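Local structure of endolytic peptidoglycan transglycosylase RlpA (Pseudomonas aeruginosa, 6I05) at residues 4-8 against 72-78; 23-27 against 64-70. The protein cleaves peptidoglycan glycan strands as a lytic transglycosylase with a strong preference for naked strands lacking stem peptides. All blocks are in the same frame, centred on the assembly; numbering follows the deposited sequence. Where two conformers were deposited one is given.

Contact 1: residues 4-8 against 72-78; sequences LYLQV and QPTLVRP
Gln7 and Thr74 face each other as an antiparallel hydrogen-bonded pair, and two nearly straight bonds define it. Gln7 N donates to Thr74 O at 2.8 Å, while Thr74 N returns a bond to Gln7 O at 2.9 Å. A third bond, Val76 N to Tyr5 O (3.0 Å), is equally straight at hydrogen but meets its acceptor from above the carbonyl plane, 39° out of it. Between them Leu6 and Leu75 form the non-hydrogen-bonded pair, their side chains diverging although the methyls Leu6 CD2 and Leu75 CD2 still come within 4.1 Å.

On the face carrying Tyr5, Gln7, Thr74 and Val76, the methyl Val76 CG1 packs 3.6 Å from Gln7 CB, the two side chains crossing at about a right angle. Pro78 then lies over one face of the Tyr5 ring: its CG sits 3.9 Å from the ring centroid and 17° off the normal, a CH-pi contact. Tyr5 CG stands anti to its carbonyl carbon (chi1 -67°), which turns the ring so that Pro78 CG meets that face, offset toward the rim.

Water extends the ladder at both ends. One molecule links Tyr5 N to Val76 O, and another joins Val8 O to Gln72 N. Farther out, Arg48 NE holds Gln7 OE1 by a hydrogen bond, and strand 42-52 pairs with the other edge of strand 4-8. Leu6 and Val8 reach helix 55-67.

Strand 74-76 thus closes the SPOR sheet as an outermost strand, held by backbone bonds, bridging waters, apolar packing and a tyrosine ring with Pro78 over one face, so the attachment depends little on side-chain polarity.

Contact 2: residues 23-27 against 64-70; sequences KLSGV and SIRVANL
Leu24 and Leu70 each hold CG anti to the carbonyl carbon (chi1 -76° and -71°), and with nearly extended second torsions the two side chains run alongside one another, pointing opposite ways, with Leu24 CD2 3.9 Å from Leu70 CD1. The same Leu24 methyl also lies 3.8 Å from Ile65 CG1, so Leu24 CD2 touches both Ile65 in the last turn of helix 55-67 and Leu70 beyond it. Val27 was modelled in two conformers; in the one described, Val27 CG1 lies 3.8 Å from Ala68 CB, and Val27 and Leu70 meet tip to tip, with Val27 CG1 standing 4.2 Å from Leu70 CD1.

Lys23 contributes its aliphatic part. Its CD lies 3.8 Å from Leu70 CD2, and CB comes nearly as close, while the extended chain carries the amino end away from the contact. Leu70 CD2 thus lies along the aliphatic part of Lys23, while CD1 turns to Leu24 and, in this conformer, Val27, and still comes near Lys23.

The chain reversal after helix 55-67 sets Leu70 in place. Asn69 has positive phi (60°), and Leu70 N bonds Ile65 O at 3.2 Å in a Schellman motif. Across the contact, Val27 N bonds Leu24 O at 2.9 Å, a turn beyond Leu24, and the Val27 side chain points toward 64-70.

No direct hydrogen bond joins the two segments; a water donates to Val27 O and, in the Ser64 conformer described, makes a weak link to Ser64 OG, which also bonds Arg60 O. The C-terminal ends of the two helices are consequently joined by aliphatic packing, so the fit depends on shape rather than on paired polar groups.

Contact 1 and contact 2 have centres about 14 Å apart and meet through Val8, at the end of segment 4-8. Its CG2 lies 3.8 Å from Leu24 CD1, and its CG1 is 3.9 Å from Ile65 CG2, so one sheet residue packs against both helix ends. A polar tie is probable as well: Arg66 NE stands 3.0 Å from Gln72 OE1. Chain order is consistent with this, since strand 4-11 leads into helix 14-25 and helix 55-67 leads into strand 74-76. The sheet's edge pairing and the packing of the two helices thus belong to one compact SPOR domain; neither contact contains a bound glycan.

Contact 1: residues 4-8 against 72-78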
loop_
_atom_site.group_PDB
_atom_site.type_symbol
_atom_site.label_atom_id
_atom_site.label_comp_id
_atom_site.label_asym_id
_atom_site.label_seq_id
_atom_site.Cartn_x
_atom_site.Cartn_y
_atom_site.Cartn_z
ATOM N N LEU A 4 5.748 -3.543 -10.581
ATOM C CA LEU A 4 5.284 -2.220 -10.192
ATOM C C LEU A 4 4.718 -2.265 -8.776
ATOM O O LEU A 4 4.153 -3.277 -8.352
ATOM C CB LEU A 4 4.213 -1.758 -11.178
ATOM C CG LEU A 4 4.734 -1.653 -12.611
ATOM C CD1 LEU A 4 3.581 -1.434 -13.575
ATOM C CD2 LEU A 4 5.751 -0.529 -12.734
ATOM N N TYR A 5 4.845 -1.155 -8.045
ATOM C CA TYR A 5 4.420 -1.116 -6.653
ATOM C C TYR A 5 3.567 0.112 -6.393
ATOM O O TYR A 5 3.799 1.180 -6.964
ATOM C CB TYR A 5 5.620 -1.081 -5.708
ATOM C CG TYR A 5 6.428 -2.351 -5.716
ATOM C CD1 TYR A 5 7.413 -2.565 -6.664
ATOM C CD2 TYR A 5 6.210 -3.337 -4.766
ATOM C CE1 TYR A 5 8.164 -3.731 -6.669
ATOM C CE2 TYR A 5 6.946 -4.507 -4.760
ATOM C CZ TYR A 5 7.922 -4.700 -5.711
ATOM O OH TYR A 5 8.657 -5.859 -5.692
ATOM N N LEU A 6 2.586 -0.050 -5.506
ATOM C CA LEU A 6 1.754 1.046 -5.028
ATOM C C LEU A 6 1.991 1.235 -3.539
ATOM O O LEU A 6 2.278 0.277 -2.815
ATOM C CB LEU A 6 0.264 0.747 -5.231
ATOM C CG LEU A 6 -0.249 0.742 -6.668
ATOM C CD1 LEU A 6 -1.645 0.146 -6.729
ATOM C CD2 LEU A 6 -0.234 2.159 -7.227
ATOM N N GLN A 7 1.874 2.482 -3.088
ATOM C CA GLN A 7 1.805 2.803 -1.668
ATOM C C GLN A 7 0.417 3.357 -1.385
ATOM O O GLN A 7 -0.089 4.196 -2.138
ATOM C CB GLN A 7 2.874 3.815 -1.260
ATOM C CG GLN A 7 2.812 4.206 0.211
ATOM C CD GLN A 7 4.092 4.859 0.677
ATOM O OE1 GLN A 7 5.182 4.324 0.472
ATOM N NE2 GLN A 7 3.971 6.028 1.294
ATOM N N VAL A 8 -0.202 2.875 -0.310
ATOM C CA VAL A 8 -1.573 3.235 0.007
ATOM C C VAL A 8 -1.679 4.122 1.246
ATOM O O VAL A 8 -2.647 4.882 1.373
ATOM C CB VAL A 8 -2.463 1.980 0.137
ATOM C CG1 VAL A 8 -3.933 2.350 0.295
ATOM C CG2 VAL A 8 -2.270 1.074 -1.078
ATOM N N GLN A 72 -5.453 6.785 -0.908
ATOM C CA GLN A 72 -5.080 7.294 -2.224
ATOM C C GLN A 72 -3.845 6.549 -2.709
ATOM O O GLN A 72 -2.722 6.855 -2.283
ATOM C CB GLN A 72 -4.810 8.801 -2.160
ATOM C CG GLN A 72 -6.046 9.648 -1.855
ATOM C CD GLN A 72 -7.177 9.457 -2.859
ATOM O OE1 GLN A 72 -6.947 9.146 -4.030
ATOM N NE2 GLN A 72 -8.408 9.649 -2.399
ATOM N N PRO A 73 -4.003 5.563 -3.588
ATOM C CA PRO A 73 -2.882 4.692 -3.963
ATOM C C PRO A 73 -2.002 5.364 -5.012
ATOM O O PRO A 73 -2.488 5.779 -6.066
ATOM C CB PRO A 73 -3.591 3.461 -4.539
ATOM C CG PRO A 73 -4.893 3.998 -5.072
ATOM C CD PRO A 73 -5.267 5.182 -4.241
ATOM N N THR A 74 -0.703 5.451 -4.732
ATOM C CA THR A 74 0.259 6.093 -5.619
ATOM C C THR A 74 1.384 5.131 -5.980
ATOM O O THR A 74 1.764 4.280 -5.186
ATOM C CB THR A 74 0.847 7.363 -4.981
ATOM O OG1 THR A 74 1.503 7.027 -3.753
ATOM C CG2 THR A 74 -0.245 8.369 -4.692
ATOM N N LEU A 75 1.911 5.272 -7.192
ATOM C CA LEU A 75 3.041 4.454 -7.615
ATOM C C LEU A 75 4.295 4.838 -6.845
ATOM O O LEU A 75 4.566 6.024 -6.621
ATOM C CB LEU A 75 3.299 4.634 -9.108
ATOM C CG LEU A 75 2.427 3.774 -10.020
ATOM C CD1 LEU A 75 2.511 4.281 -11.428
ATOM C CD2 LEU A 75 2.876 2.316 -9.968
ATOM N N VAL A 76 5.076 3.825 -6.452
ATOM C CA VAL A 76 6.356 4.019 -5.777
ATOM C C VAL A 76 7.372 3.030 -6.337
ATOM O O VAL A 76 7.020 1.966 -6.851
ATOM C CB VAL A 76 6.255 3.824 -4.247
ATOM C CG1 VAL A 76 5.407 4.928 -3.620
ATOM C CG2 VAL A 76 5.733 2.406 -3.903
ATOM N N ARG A 77 8.650 3.380 -6.218
ATOM C CA ARG A 77 9.734 2.482 -6.624
ATOM C C ARG A 77 10.614 2.182 -5.421
ATOM O O ARG A 77 11.431 3.031 -5.021
ATOM C CB ARG A 77 10.561 3.089 -7.757
ATOM C CG ARG A 77 10.056 2.733 -9.150
ATOM C CD ARG A 77 10.569 3.712 -10.196
ATOM N NE ARG A 77 10.173 5.086 -9.897
ATOM C CZ ARG A 77 11.026 6.065 -9.610
ATOM N NH1 ARG A 77 12.330 5.827 -9.584
ATOM N NH2 ARG A 77 10.572 7.284 -9.348
ATOM N N PRO A 78 10.489 0.994 -4.805
ATOM C CA PRO A 78 11.288 0.621 -3.631
ATOM C C PRO A 78 12.783 0.593 -3.925
ATOM O O PRO A 78 13.172 0.077 -4.972
ATOM C CB PRO A 78 10.792 -0.793 -3.303
ATOM C CG PRO A 78 9.443 -0.882 -3.929
ATOM C CD PRO A 78 9.539 -0.065 -5.179
HETATM O O HOH W 1 6.533 0.937 -9.172
HETATM O O HOH W 2 -0.148 7.203 -1.168
HETATM O O HOH W 3 -3.736 7.329 1.345
#

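Contact 2: residues 23-27 against 64-70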
loop_
_atom_site.group_PDB
_atom_site.type_symbol
_atom_site.label_atom_id
_atom_site.label_comp_id
_atom_site.label_asym_id
_atom_site.label_seq_id
_atom_site.Cartn_x
_atom_site.Cartn_y
_atom_site.Cartn_z
ATOM N N LYS A 23 -6.838 -4.956 5.616
ATOM C CA LYS A 23 -7.980 -4.586 4.783
ATOM C C LYS A 23 -7.646 -4.694 3.300
ATOM O O LYS A 23 -8.477 -5.137 2.499
ATOM C CB LYS A 23 -8.449 -3.171 5.128
ATOM C CG LYS A 23 -9.058 -3.040 6.518
ATOM C CD LYS A 23 -9.538 -1.625 6.773
ATOM C CE LYS A 23 -10.276 -1.518 8.096
ATOM N NZ LYS A 23 -10.441 -0.095 8.512
ATOM N N LEU A 24 -6.438 -4.281 2.910
ATOM C CA LEU A 24 -6.063 -4.348 1.501
ATOM C C LEU A 24 -6.040 -5.778 0.989
ATOM O O LEU A 24 -6.340 -6.023 -0.185
ATOM C CB LEU A 24 -4.706 -3.689 1.280
ATOM C CG LEU A 24 -4.705 -2.161 1.303
ATOM C CD1 LEU A 24 -3.285 -1.628 1.449
ATOM C CD2 LEU A 24 -5.362 -1.622 0.044
ATOM N N SER A 25 -5.691 -6.735 1.847
ATOM C CA SER A 25 -5.700 -8.128 1.426
ATOM C C SER A 25 -7.082 -8.587 0.981
ATOM O O SER A 25 -7.187 -9.548 0.214
ATOM C CB SER A 25 -5.151 -9.013 2.546
ATOM O OG SER A 25 -3.777 -8.724 2.769
ATOM N N GLY A 26 -8.140 -7.914 1.424
ATOM C CA GLY A 26 -9.474 -8.245 0.970
ATOM C C GLY A 26 -9.885 -7.624 -0.342
ATOM O O GLY A 26 -10.958 -7.943 -0.861
ATOM N N VAL A 27 -9.049 -6.759 -0.910
ATOM C CA VAL A 27 -9.402 -6.057 -2.136
ATOM C C VAL A 27 -8.449 -6.331 -3.290
ATOM O O VAL A 27 -8.826 -6.093 -4.450
ATOM C CB VAL A 27 -9.575 -4.538 -1.915
ATOM C CG1 VAL A 27 -10.579 -4.274 -0.805
ATOM C CG2 VAL A 27 -8.242 -3.881 -1.604
ATOM N N SER A 64 -9.846 -0.322 -7.388
ATOM C CA SER A 64 -10.423 -1.159 -6.337
ATOM C C SER A 64 -10.163 -0.575 -4.956
ATOM O O SER A 64 -11.024 -0.639 -4.065
ATOM C CB SER A 64 -9.841 -2.566 -6.423
ATOM O OG SER A 64 -10.181 -3.171 -7.651
ATOM N N ILE A 65 -8.976 -0.003 -4.755
ATOM C CA ILE A 65 -8.644 0.599 -3.469
ATOM C C ILE A 65 -9.532 1.810 -3.204
ATOM O O ILE A 65 -10.014 2.014 -2.079
ATOM C CB ILE A 65 -7.144 0.943 -3.430
ATOM C CG1 ILE A 65 -6.316 -0.347 -3.405
ATOM C CG2 ILE A 65 -6.827 1.857 -2.259
ATOM C CD1 ILE A 65 -4.859 -0.165 -3.809
ATOM N N ARG A 66 -9.784 2.620 -4.236
ATOM C CA ARG A 66 -10.663 3.772 -4.069
ATOM C C ARG A 66 -12.107 3.349 -3.814
ATOM O O ARG A 66 -12.789 3.948 -2.976
ATOM C CB ARG A 66 -10.556 4.719 -5.268
ATOM C CG ARG A 66 -9.208 5.424 -5.373
ATOM C CD ARG A 66 -9.290 6.649 -6.265
ATOM N NE ARG A 66 -8.068 7.450 -6.186
ATOM C CZ ARG A 66 -7.030 7.317 -7.006
ATOM N NH1 ARG A 66 -7.062 6.417 -7.984
ATOM N NH2 ARG A 66 -5.960 8.091 -6.854
ATOM N N VAL A 67 -12.592 2.314 -4.513
ATOM C CA VAL A 67 -13.943 1.806 -4.256
ATOM C C VAL A 67 -14.088 1.401 -2.798
ATOM O O VAL A 67 -15.117 1.663 -2.165
ATOM C CB VAL A 67 -14.286 0.638 -5.201
ATOM C CG1 VAL A 67 -15.562 -0.097 -4.746
ATOM C CG2 VAL A 67 -14.447 1.128 -6.615
ATOM N N ALA A 68 -13.057 0.763 -2.244
ATOM C CA ALA A 68 -13.068 0.315 -0.860
ATOM C C ALA A 68 -12.820 1.443 0.127
ATOM O O ALA A 68 -12.866 1.203 1.339
ATOM C CB ALA A 68 -12.016 -0.779 -0.667
ATOM N N ASN A 69 -12.548 2.654 -0.360
ATOM C CA ASN A 69 -12.329 3.822 0.487
ATOM C C ASN A 69 -11.157 3.617 1.440
ATOM O O ASN A 69 -11.219 3.980 2.614
ATOM C CB ASN A 69 -13.605 4.223 1.231
ATOM C CG ASN A 69 -13.562 5.645 1.731
ATOM O OD1 ASN A 69 -12.860 6.484 1.177
ATOM N ND2 ASN A 69 -14.313 5.923 2.790
ATOM N N LEU A 70 -10.076 3.032 0.930
ATOM C CA LEU A 70 -8.942 2.668 1.768
ATOM C C LEU A 70 -7.768 3.631 1.667
ATOM O O LEU A 70 -6.797 3.474 2.411
ATOM C CB LEU A 70 -8.487 1.232 1.477
ATOM C CG LEU A 70 -9.453 0.149 1.960
ATOM C CD1 LEU A 70 -8.983 -1.232 1.531
ATOM C CD2 LEU A 70 -9.611 0.212 3.471
HETATM O O HOH W 4 -7.781 -5.272 -7.092
#